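RmpD (Hexulose-6-phosphate synthase) (Streptococcus mutans, PDB 3EXR) is a TIM-barrel protein of the HUMPS family, built from an eight-stranded parallel barrel wrapped in helices. Local coordinates at residues A[127-141]-A[160-174]. Residues are numbered along the deposited sequence; the frame is centred on the assembly and turned at random.
Sequences AQQWLDAGISQAIYH and KVKKLIEMGFRVSVT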
ATOM      1  N   ALA A 127     -10.135 -11.294 -11.176  1.00 13.87           N
ATOM      2  CA  ALA A 127     -11.249 -11.182 -10.239  1.00 13.80           C
ATOM      3  C   ALA A 127     -11.821 -12.549  -9.883  1.00 13.72           C
ATOM      4  O   ALA A 127     -12.139 -12.807  -8.729  1.00 13.27           O
ATOM      5  CB  ALA A 127     -12.334 -10.254 -10.786  1.00 14.26           C
ATOM      6  N   GLN A 128     -11.902 -13.462 -10.854  1.00 12.95           N
ATOM      7  CA  GLN A 128     -12.428 -14.796 -10.542  1.00 13.35           C
ATOM      8  C   GLN A 128     -11.452 -15.551  -9.620  1.00 12.89           C
ATOM      9  O   GLN A 128     -11.862 -16.324  -8.767  1.00 13.42           O
ATOM     10  CB  GLN A 128     -12.731 -15.589 -11.832  1.00 13.38           C
ATOM     11  CG  GLN A 128     -13.392 -16.938 -11.598  1.00 14.32           C
ATOM     12  CD  GLN A 128     -14.780 -16.806 -10.996  1.00 15.09           C
ATOM     13  OE1 GLN A 128     -15.633 -16.089 -11.533  1.00 16.56           O
ATOM     14  NE2 GLN A 128     -15.002 -17.447  -9.856  1.00 16.32           N
ATOM     15  N   GLN A 129     -10.154 -15.308  -9.780  1.00 13.17           N
ATOM     16  CA  GLN A 129      -9.169 -15.907  -8.885  1.00 13.53           C
ATOM     17  C   GLN A 129      -9.361 -15.425  -7.438  1.00 12.98           C
ATOM     18  O   GLN A 129      -9.252 -16.212  -6.507  1.00 12.85           O
ATOM     19  CB  GLN A 129      -7.754 -15.626  -9.364  1.00 14.19           C
ATOM     20  CG  GLN A 129      -7.389 -16.295 -10.663  1.00 18.22           C
ATOM     21  CD  GLN A 129      -5.944 -16.049 -10.935  1.00 24.89           C
ATOM     22  OE1 GLN A 129      -5.082 -16.600 -10.244  1.00 27.52           O
ATOM     23  NE2 GLN A 129      -5.661 -15.166 -11.882  1.00 28.08           N
ATOM     24  N   TRP A 130      -9.712 -14.146  -7.257  1.00 11.56           N
ATOM     25  CA  TRP A 130      -9.968 -13.646  -5.916  1.00 11.59           C
ATOM     26  C   TRP A 130     -11.162 -14.390  -5.311  1.00 11.87           C
ATOM     27  O   TRP A 130     -11.086 -14.873  -4.188  1.00 11.45           O
ATOM     28  CB  TRP A 130     -10.206 -12.106  -5.878  1.00 11.43           C
ATOM     29  CG  TRP A 130      -9.149 -11.305  -6.597  1.00 11.76           C
ATOM     30  CD1 TRP A 130      -7.823 -11.597  -6.697  1.00 14.00           C
ATOM     31  CD2 TRP A 130      -9.347 -10.092  -7.324  1.00 12.93           C
ATOM     32  NE1 TRP A 130      -7.182 -10.649  -7.455  1.00 14.52           N
ATOM     33  CE2 TRP A 130      -8.101  -9.721  -7.870  1.00 14.02           C
ATOM     34  CE3 TRP A 130     -10.473  -9.295  -7.607  1.00 13.04           C
ATOM     35  CZ2 TRP A 130      -7.932  -8.568  -8.642  1.00 15.00           C
ATOM     36  CZ3 TRP A 130     -10.304  -8.169  -8.397  1.00 13.62           C
ATOM     37  CH2 TRP A 130      -9.047  -7.815  -8.902  1.00 15.43           C
ATOM     38  N   LEU A 131     -12.246 -14.525  -6.078  1.00 12.16           N
ATOM     39  CA  LEU A 131     -13.444 -15.222  -5.593  1.00 13.56           C
ATOM     40  C   LEU A 131     -13.108 -16.660  -5.192  1.00 14.61           C
ATOM     41  O   LEU A 131     -13.528 -17.140  -4.137  1.00 14.90           O
ATOM     42  CB  LEU A 131     -14.540 -15.236  -6.670  1.00 13.40           C
ATOM     43  CG  LEU A 131     -15.196 -13.885  -6.989  1.00 13.45           C
ATOM     44  CD1 LEU A 131     -16.027 -13.984  -8.252  1.00 14.53           C
ATOM     45  CD2 LEU A 131     -16.071 -13.333  -5.863  1.00 12.09           C
ATOM     46  N   ASP A 132     -12.332 -17.319  -6.044  1.00 15.46           N
ATOM     47  CA  ASP A 132     -11.957 -18.729  -5.811  1.00 15.83           C
ATOM     48  C   ASP A 132     -11.128 -18.867  -4.557  1.00 15.85           C
ATOM     49  O   ASP A 132     -11.156 -19.920  -3.913  1.00 16.75           O
ATOM     50  CB  ASP A 132     -11.169 -19.293  -6.989  1.00 16.47           C
ATOM     51  CG  ASP A 132     -12.006 -19.458  -8.238  1.00 17.41           C
ATOM     52  OD1 ASP A 132     -13.253 -19.392  -8.163  1.00 17.96           O
ATOM     53  OD2 ASP A 132     -11.414 -19.651  -9.324  1.00 19.95           O
ATOM     54  N   ALA A 133     -10.390 -17.792  -4.232  1.00 14.64           N
ATOM     55  CA  ALA A 133      -9.558 -17.726  -3.021  1.00 14.41           C
ATOM     56  C   ALA A 133     -10.353 -17.310  -1.779  1.00 14.50           C
ATOM     57  O   ALA A 133      -9.768 -17.159  -0.696  1.00 14.79           O
ATOM     58  CB  ALA A 133      -8.351 -16.786  -3.238  1.00 14.25           C
ATOM     59  N   GLY A 134     -11.673 -17.149  -1.933  1.00 14.27           N
ATOM     60  CA  GLY A 134     -12.612 -16.828  -0.851  1.00 13.80           C
ATOM     61  C   GLY A 134     -12.752 -15.347  -0.538  1.00 12.85           C
ATOM     62  O   GLY A 134     -13.245 -14.976   0.498  1.00 13.42           O
ATOM     63  N   ILE A 135     -12.313 -14.511  -1.462  1.00 12.80           N
ATOM     64  CA  ILE A 135     -12.388 -13.064  -1.316  1.00 13.20           C
ATOM     65  C   ILE A 135     -13.441 -12.486  -2.270  1.00 12.56           C
ATOM     66  O   ILE A 135     -13.337 -12.573  -3.508  1.00 13.10           O
ATOM     67  CB  ILE A 135     -10.986 -12.451  -1.514  1.00 13.65           C
ATOM     68  CG1 ILE A 135     -10.069 -12.948  -0.373  1.00 16.01           C
ATOM     69  CG2 ILE A 135     -11.043 -10.898  -1.569  1.00 13.38           C
ATOM     70  CD1 ILE A 135      -8.610 -12.785  -0.588  1.00 18.24           C
ATOM     71  N   SER A 136     -14.446 -11.851  -1.682  1.00 11.21           N
ATOM     72  CA  SER A 136     -15.635 -11.475  -2.453  1.00 11.09           C
ATOM     73  C   SER A 136     -16.091 -10.059  -2.227  1.00 10.23           C
ATOM     74  O   SER A 136     -17.255  -9.761  -2.410  1.00 11.09           O
ATOM     75  CB  SER A 136     -16.773 -12.470  -2.198  1.00 11.33           C
ATOM     76  OG  SER A 136     -17.200 -12.449  -0.861  1.00 11.32           O
ATOM     77  N   GLN A 137     -15.160  -9.189  -1.818  1.00  9.43           N
ATOM     78  CA  GLN A 137     -15.381  -7.741  -1.798  1.00  9.02           C
ATOM     79  C   GLN A 137     -14.338  -7.060  -2.659  1.00  8.97           C
ATOM     80  O   GLN A 137     -13.144  -7.426  -2.628  1.00  9.85           O
ATOM     81  CB  GLN A 137     -15.288  -7.179  -0.381  1.00  8.80           C
ATOM     82  CG  GLN A 137     -16.442  -7.522   0.519  1.00  8.64           C
ATOM     83  CD  GLN A 137     -16.515  -6.572   1.705  1.00 10.19           C
ATOM     84  OE1 GLN A 137     -16.665  -5.367   1.515  1.00 10.98           O
ATOM     85  NE2 GLN A 137     -16.431  -7.110   2.928  1.00 10.33           N
ATOM     86  N   ALA A 138     -14.780  -6.052  -3.395  1.00  9.47           N
ATOM     87  CA  ALA A 138     -13.910  -5.244  -4.248  1.00  9.14           C
ATOM     88  C   ALA A 138     -14.289  -3.787  -4.139  1.00  8.57           C
ATOM     89  O   ALA A 138     -15.472  -3.458  -4.020  1.00  9.44           O
ATOM     90  CB  ALA A 138     -13.998  -5.696  -5.682  1.00  9.80           C
ATOM     91  N   ILE A 139     -13.276  -2.914  -4.200  1.00  7.66           N
ATOM     92  CA  ILE A 139     -13.499  -1.473  -4.091  1.00  7.68           C
ATOM     93  C   ILE A 139     -13.214  -0.844  -5.447  1.00  8.23           C
ATOM     94  O   ILE A 139     -12.077  -0.874  -5.933  1.00  7.73           O
ATOM     95  CB  ILE A 139     -12.518  -0.815  -3.065  1.00  8.16           C
ATOM     96  CG1 ILE A 139     -12.392  -1.606  -1.747  1.00  9.42           C
ATOM     97  CG2 ILE A 139     -12.886   0.628  -2.850  1.00  8.06           C
ATOM     98  CD1 ILE A 139     -13.652  -1.881  -1.052  1.00 10.08           C
ATOM     99  N   TYR A 140     -14.248  -0.260  -6.033  1.00  8.01           N
ATOM    100  CA  TYR A 140     -14.172   0.355  -7.356  1.00  8.06           C
ATOM    101  C   TYR A 140     -14.195   1.884  -7.233  1.00  8.67           C
ATOM    102  O   TYR A 140     -15.094   2.431  -6.593  1.00  9.36           O
ATOM    103  CB  TYR A 140     -15.338  -0.140  -8.256  1.00  8.96           C
ATOM    104  CG  TYR A 140     -15.155   0.211  -9.708  1.00  8.44           C
ATOM    105  CD1 TYR A 140     -14.664  -0.731 -10.614  1.00 11.61           C
ATOM    106  CD2 TYR A 140     -15.428   1.504 -10.174  1.00  9.21           C
ATOM    107  CE1 TYR A 140     -14.437  -0.403 -11.946  1.00 11.07           C
ATOM    108  CE2 TYR A 140     -15.199   1.843 -11.511  1.00 10.13           C
ATOM    109  CZ  TYR A 140     -14.710   0.874 -12.388  1.00 10.30           C
ATOM    110  OH  TYR A 140     -14.506   1.181 -13.701  1.00 12.51           O
ATOM    111  N   HIS A 141     -13.204   2.549  -7.841  1.00  8.33           N
ATOM    112  CA  HIS A 141     -13.054   4.001  -7.835  1.00  9.67           C
ATOM    113  C   HIS A 141     -13.554   4.611  -9.123  1.00  9.32           C
ATOM    114  O   HIS A 141     -13.254   4.106 -10.214  1.00  9.54           O
ATOM    115  CB  HIS A 141     -11.567   4.369  -7.708  1.00 10.31           C
ATOM    116  CG  HIS A 141     -10.973   4.011  -6.382  1.00 12.39           C
ATOM    117  ND1 HIS A 141     -10.674   2.716  -6.007  1.00 15.03           N
ATOM    118  CD2 HIS A 141     -10.626   4.795  -5.341  1.00 13.46           C
ATOM    119  CE1 HIS A 141     -10.169   2.728  -4.786  1.00 13.10           C
ATOM    120  NE2 HIS A 141     -10.141   3.978  -4.358  1.00 15.57           N
ATOM    121  N   LYS A 160     -18.688  -1.874 -15.384  1.00 11.30           N
ATOM    122  CA  LYS A 160     -17.715  -2.689 -14.659  1.00 10.88           C
ATOM    123  C   LYS A 160     -18.211  -3.023 -13.250  1.00 10.21           C
ATOM    124  O   LYS A 160     -18.097  -4.149 -12.780  1.00 10.46           O
ATOM    125  CB  LYS A 160     -16.338  -2.016 -14.646  1.00 11.31           C
ATOM    126  CG  LYS A 160     -15.779  -1.771 -16.062  1.00 11.22           C
ATOM    127  CD  LYS A 160     -14.290  -1.487 -16.064  1.00 14.25           C
ATOM    128  CE  LYS A 160     -13.491  -2.736 -15.786  1.00 15.54           C
ATOM    129  NZ  LYS A 160     -12.022  -2.461 -15.975  1.00 18.21           N
ATOM    130  N   VAL A 161     -18.777  -2.030 -12.575  1.00 10.17           N
ATOM    131  CA  VAL A 161     -19.438  -2.273 -11.293  1.00 10.74           C
ATOM    132  C   VAL A 161     -20.494  -3.350 -11.442  1.00 10.64           C
ATOM    133  O   VAL A 161     -20.517  -4.305 -10.665  1.00 10.78           O
ATOM    134  CB  VAL A 161     -19.991  -0.984 -10.670  1.00 10.33           C
ATOM    135  CG1 VAL A 161     -20.819  -1.297  -9.424  1.00 11.30           C
ATOM    136  CG2 VAL A 161     -18.815  -0.006 -10.363  1.00  9.92           C
ATOM    137  N   LYS A 162     -21.363  -3.212 -12.440  1.00 11.90           N
ATOM    138  CA  LYS A 162     -22.415  -4.192 -12.662  1.00 12.16           C
ATOM    139  C   LYS A 162     -21.868  -5.594 -12.891  1.00 11.71           C
ATOM    140  O   LYS A 162     -22.404  -6.563 -12.350  1.00 12.75           O
ATOM    141  CB  LYS A 162     -23.290  -3.771 -13.842  1.00 12.11           C
ATOM    142  CG  LYS A 162     -24.202  -2.632 -13.511  1.00 12.52           C
ATOM    143  CD  LYS A 162     -24.681  -1.929 -14.765  1.00 13.65           C
ATOM    144  CE  LYS A 162     -25.553  -0.732 -14.444  1.00 14.46           C
ATOM    145  NZ  LYS A 162     -26.192  -0.100 -15.683  1.00 14.63           N
ATOM    146  N   LYS A 163     -20.798  -5.687 -13.671  1.00 10.80           N
ATOM    147  CA  LYS A 163     -20.214  -6.989 -13.999  1.00 11.62           C
ATOM    148  C   LYS A 163     -19.592  -7.660 -12.784  1.00 11.78           C
ATOM    149  O   LYS A 163     -19.721  -8.868 -12.606  1.00 11.86           O
ATOM    150  CB  LYS A 163     -19.200  -6.859 -15.130  1.00 12.36           C
ATOM    151  CG  LYS A 163     -18.526  -8.194 -15.549  1.00 14.82           C
ATOM    152  CD  LYS A 163     -19.529  -9.255 -16.021  1.00 21.14           C
ATOM    153  CE  LYS A 163     -19.033 -10.016 -17.266  1.00 24.28           C
ATOM    154  NZ  LYS A 163     -17.822 -10.854 -17.048  1.00 26.16           N
ATOM    155  N   LEU A 164     -18.901  -6.887 -11.950  1.00 11.09           N
ATOM    156  CA  LEU A 164     -18.343  -7.447 -10.723  1.00 10.61           C
ATOM    157  C   LEU A 164     -19.421  -7.965  -9.775  1.00 10.65           C
ATOM    158  O   LEU A 164     -19.271  -9.018  -9.162  1.00 10.54           O
ATOM    159  CB  LEU A 164     -17.463  -6.423 -10.018  1.00 10.97           C
ATOM    160  CG  LEU A 164     -16.176  -6.007 -10.681  1.00 11.13           C
ATOM    161  CD1 LEU A 164     -15.651  -4.779  -9.963  1.00 11.34           C
ATOM    162  CD2 LEU A 164     -15.122  -7.141 -10.665  1.00 10.74           C
ATOM    163  N   ILE A 165     -20.531  -7.235  -9.687  1.00 11.16           N
ATOM    164  CA  ILE A 165     -21.655  -7.636  -8.847  1.00 12.12           C
ATOM    165  C   ILE A 165     -22.212  -8.965  -9.386  1.00 12.97           C
ATOM    166  O   ILE A 165     -22.465  -9.899  -8.621  1.00 13.01           O
ATOM    167  CB  ILE A 165     -22.759  -6.536  -8.814  1.00 12.25           C
ATOM    168  CG1 ILE A 165     -22.279  -5.329  -7.993  1.00 12.01           C
ATOM    169  CG2 ILE A 165     -24.075  -7.097  -8.263  1.00 12.32           C
ATOM    170  CD1 ILE A 165     -23.121  -4.051  -8.113  1.00 11.55           C
ATOM    171  N   GLU A 166     -22.343  -9.051 -10.711  1.00 13.99           N
ATOM    172  CA  GLU A 166     -22.905 -10.253 -11.321  1.00 15.84           C
ATOM    173  C   GLU A 166     -22.000 -11.462 -11.116  1.00 15.52           C
ATOM    174  O   GLU A 166     -22.480 -12.575 -10.950  1.00 15.88           O
ATOM    175  CB  GLU A 166     -23.238 -10.023 -12.787  1.00 17.31           C
ATOM    176  CG  GLU A 166     -24.581  -9.302 -12.983  1.00 21.07           C
ATOM    177  CD  GLU A 166     -25.665  -9.647 -11.932  1.00 26.79           C
ATOM    178  OE1 GLU A 166     -26.038  -8.766 -11.105  1.00 28.15           O
ATOM    179  OE2 GLU A 166     -26.172 -10.790 -11.942  1.00 29.95           O
ATOM    180  N   MET A 167     -20.688 -11.234 -11.073  1.00 14.67           N
ATOM    181  CA  MET A 167     -19.716 -12.301 -10.778  1.00 14.55           C
ATOM    182  C   MET A 167     -19.824 -12.819  -9.345  1.00 13.89           C
ATOM    183  O   MET A 167     -19.318 -13.889  -9.043  1.00 14.54           O
ATOM    184  CB  MET A 167     -18.288 -11.795 -11.012  1.00 14.67           C
ATOM    185  CG  MET A 167     -17.939 -11.634 -12.468  1.00 15.87           C
ATOM    186  SD  MET A 167     -16.244 -11.086 -12.706  1.00 19.12           S
ATOM    187  CE  MET A 167     -15.362 -12.560 -12.404  1.00 16.56           C
ATOM    188  N   GLY A 168     -20.459 -12.063  -8.454  1.00 12.69           N
ATOM    189  CA  GLY A 168     -20.575 -12.468  -7.058  1.00 12.88           C
ATOM    190  C   GLY A 168     -19.859 -11.570  -6.047  1.00 12.50           C
ATOM    191  O   GLY A 168     -19.838 -11.890  -4.861  1.00 13.69           O
ATOM    192  N   PHE A 169     -19.307 -10.444  -6.499  1.00 11.49           N
ATOM    193  CA  PHE A 169     -18.723  -9.458  -5.566  1.00 11.31           C
ATOM    194  C   PHE A 169     -19.738  -8.595  -4.844  1.00 11.23           C
ATOM    195  O   PHE A 169     -20.754  -8.141  -5.433  1.00 11.20           O
ATOM    196  CB  PHE A 169     -17.709  -8.544  -6.268  1.00 11.07           C
ATOM    197  CG  PHE A 169     -16.409  -9.227  -6.609  1.00 12.40           C
ATOM    198  CD1 PHE A 169     -15.367  -9.288  -5.688  1.00 12.65           C
ATOM    199  CD2 PHE A 169     -16.237  -9.832  -7.845  1.00 12.55           C
ATOM    200  CE1 PHE A 169     -14.161  -9.920  -5.992  1.00 11.97           C
ATOM    201  CE2 PHE A 169     -15.044 -10.462  -8.171  1.00 12.18           C
ATOM    202  CZ  PHE A 169     -13.992 -10.501  -7.251  1.00 11.51           C
ATOM    203  N   ARG A 170     -19.444  -8.332  -3.570  1.00 10.23           N
ATOM    204  CA  ARG A 170     -20.008  -7.178  -2.879  1.00 10.56           C
ATOM    205  C   ARG A 170     -19.099  -6.004  -3.208  1.00 10.50           C
ATOM    206  O   ARG A 170     -17.947  -5.973  -2.776  1.00 10.54           O
ATOM    207  CB  ARG A 170     -20.116  -7.422  -1.373  1.00 10.03           C
ATOM    208  CG  ARG A 170     -21.388  -8.217  -0.978  1.00 11.19           C
ATOM    209  CD  ARG A 170     -21.277  -8.843   0.423  1.00 10.67           C
ATOM    210  NE  ARG A 170     -20.168  -9.795   0.446  1.00 11.31           N
ATOM    211  CZ  ARG A 170     -19.303  -9.963   1.441  1.00 12.63           C
ATOM    212  NH1 ARG A 170     -19.427  -9.321   2.589  1.00 10.77           N
ATOM    213  NH2 ARG A 170     -18.314 -10.819   1.265  1.00 13.05           N
ATOM    214  N   VAL A 171     -19.612  -5.079  -4.007  1.00 10.14           N
ATOM    215  CA  VAL A 171     -18.831  -3.988  -4.552  1.00 10.52           C
ATOM    216  C   VAL A 171     -19.064  -2.687  -3.766  1.00  9.82           C
ATOM    217  O   VAL A 171     -20.185  -2.249  -3.543  1.00  9.92           O
ATOM    218  CB  VAL A 171     -19.124  -3.781  -6.057  1.00 11.15           C
ATOM    219  CG1 VAL A 171     -18.400  -2.564  -6.620  1.00 11.69           C
ATOM    220  CG2 VAL A 171     -18.753  -5.038  -6.827  1.00 10.73           C
ATOM    221  N   SER A 172     -17.971  -2.092  -3.303  1.00  9.00           N
ATOM    222  CA  SER A 172     -18.006  -0.769  -2.733  1.00  7.95           C
ATOM    223  C   SER A 172     -17.583   0.220  -3.804  1.00  8.46           C
ATOM    224  O   SER A 172     -16.690  -0.075  -4.604  1.00  9.29           O
ATOM    225  CB  SER A 172     -17.021  -0.657  -1.568  1.00  7.37           C
ATOM    226  OG  SER A 172     -17.392  -1.476  -0.512  1.00  8.89           O
ATOM    227  N   VAL A 173     -18.233   1.390  -3.846  1.00  8.31           N
ATOM    228  CA  VAL A 173     -17.809   2.425  -4.777  1.00  9.04           C
ATOM    229  C   VAL A 173     -17.336   3.663  -4.008  1.00  9.46           C
ATOM    230  O   VAL A 173     -17.795   3.942  -2.889  1.00  8.67           O
ATOM    231  CB  VAL A 173     -18.927   2.809  -5.802  1.00  9.89           C
ATOM    232  CG1 VAL A 173     -19.305   1.667  -6.696  1.00  9.66           C
ATOM    233  CG2 VAL A 173     -20.153   3.326  -5.076  1.00  9.48           C
ATOM    234  N   THR A 174     -16.420   4.404  -4.623  1.00  9.70           N
ATOM    235  CA  THR A 174     -15.910   5.641  -4.040  1.00 11.37           C
ATOM    236  C   THR A 174     -15.585   6.630  -5.122  1.00 11.14           C
ATOM    237  O   THR A 174     -15.240   6.230  -6.246  1.00 11.56           O
ATOM    238  CB  THR A 174     -14.681   5.366  -3.160  1.00 11.09           C
ATOM    239  OG1 THR A 174     -14.345   6.554  -2.427  1.00 14.14           O
ATOM    240  CG2 THR A 174     -13.459   4.987  -3.969  1.00 11.62           C
TER
HETATM  241  O   HOH W   1     -18.182 -15.583 -10.951  1.00 20.25           O
HETATM  242  O   HOH W   2     -20.135 -11.519  -1.929  1.00 14.84           O
HETATM  243  O   HOH W   3     -16.925  -4.136  -0.803  1.00 10.85           O
HETATM  244  O   HOH W   4     -11.719   0.071 -14.266  1.00 18.44           O
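F169 is the main bump: its ring enters the hollow between helix 127-132 and strand 137-141. L131 CD2 sits over the ring centre, 3.7 Å from the centroid in a CH-pi contact, and A127 CB touches CE2 at 3.8 Å. The far tip, CZ, abuts the edge of the W130 ring at CE3 (3.7 Å), while A138 CB meets CD1. A chi1 of -73°, with CG anti to the carbonyl carbon, swings the F169 ring under L131. Beside it, M167 CE fits against A127 CB and Q128 OE1, and a water joins Q128 OE1 to M167 O. Farther along, the ring of Y140 lies against helix 160-167, in a hollow lined by K160, V161 and L164. V161 CG2 sits over one face, off-centre near CG and CD2, in a CH-pi contact; the hydroxyl is hydrogen-bonded to D157, and a water links it to K160 NZ. The strands pair in parallel register, Q137 with R170 through H141 with T174; the Y140 N to S172 O bond is nearly straight (2.8 Å, 176°). On the barrel-interior face, the guanidinium of R170 lies over Q137 CG and sends NH2, in its plane, to S136 OG (2.9 Å); E113 forms a salt bridge with the same nitrogen. I139 CD1 packs on S172 CB. This is the beta-alpha-beta step of a TIM barrel: strands 113-117 and 192-195 flank the pair, and helix 94-107 packs against W130 and I135.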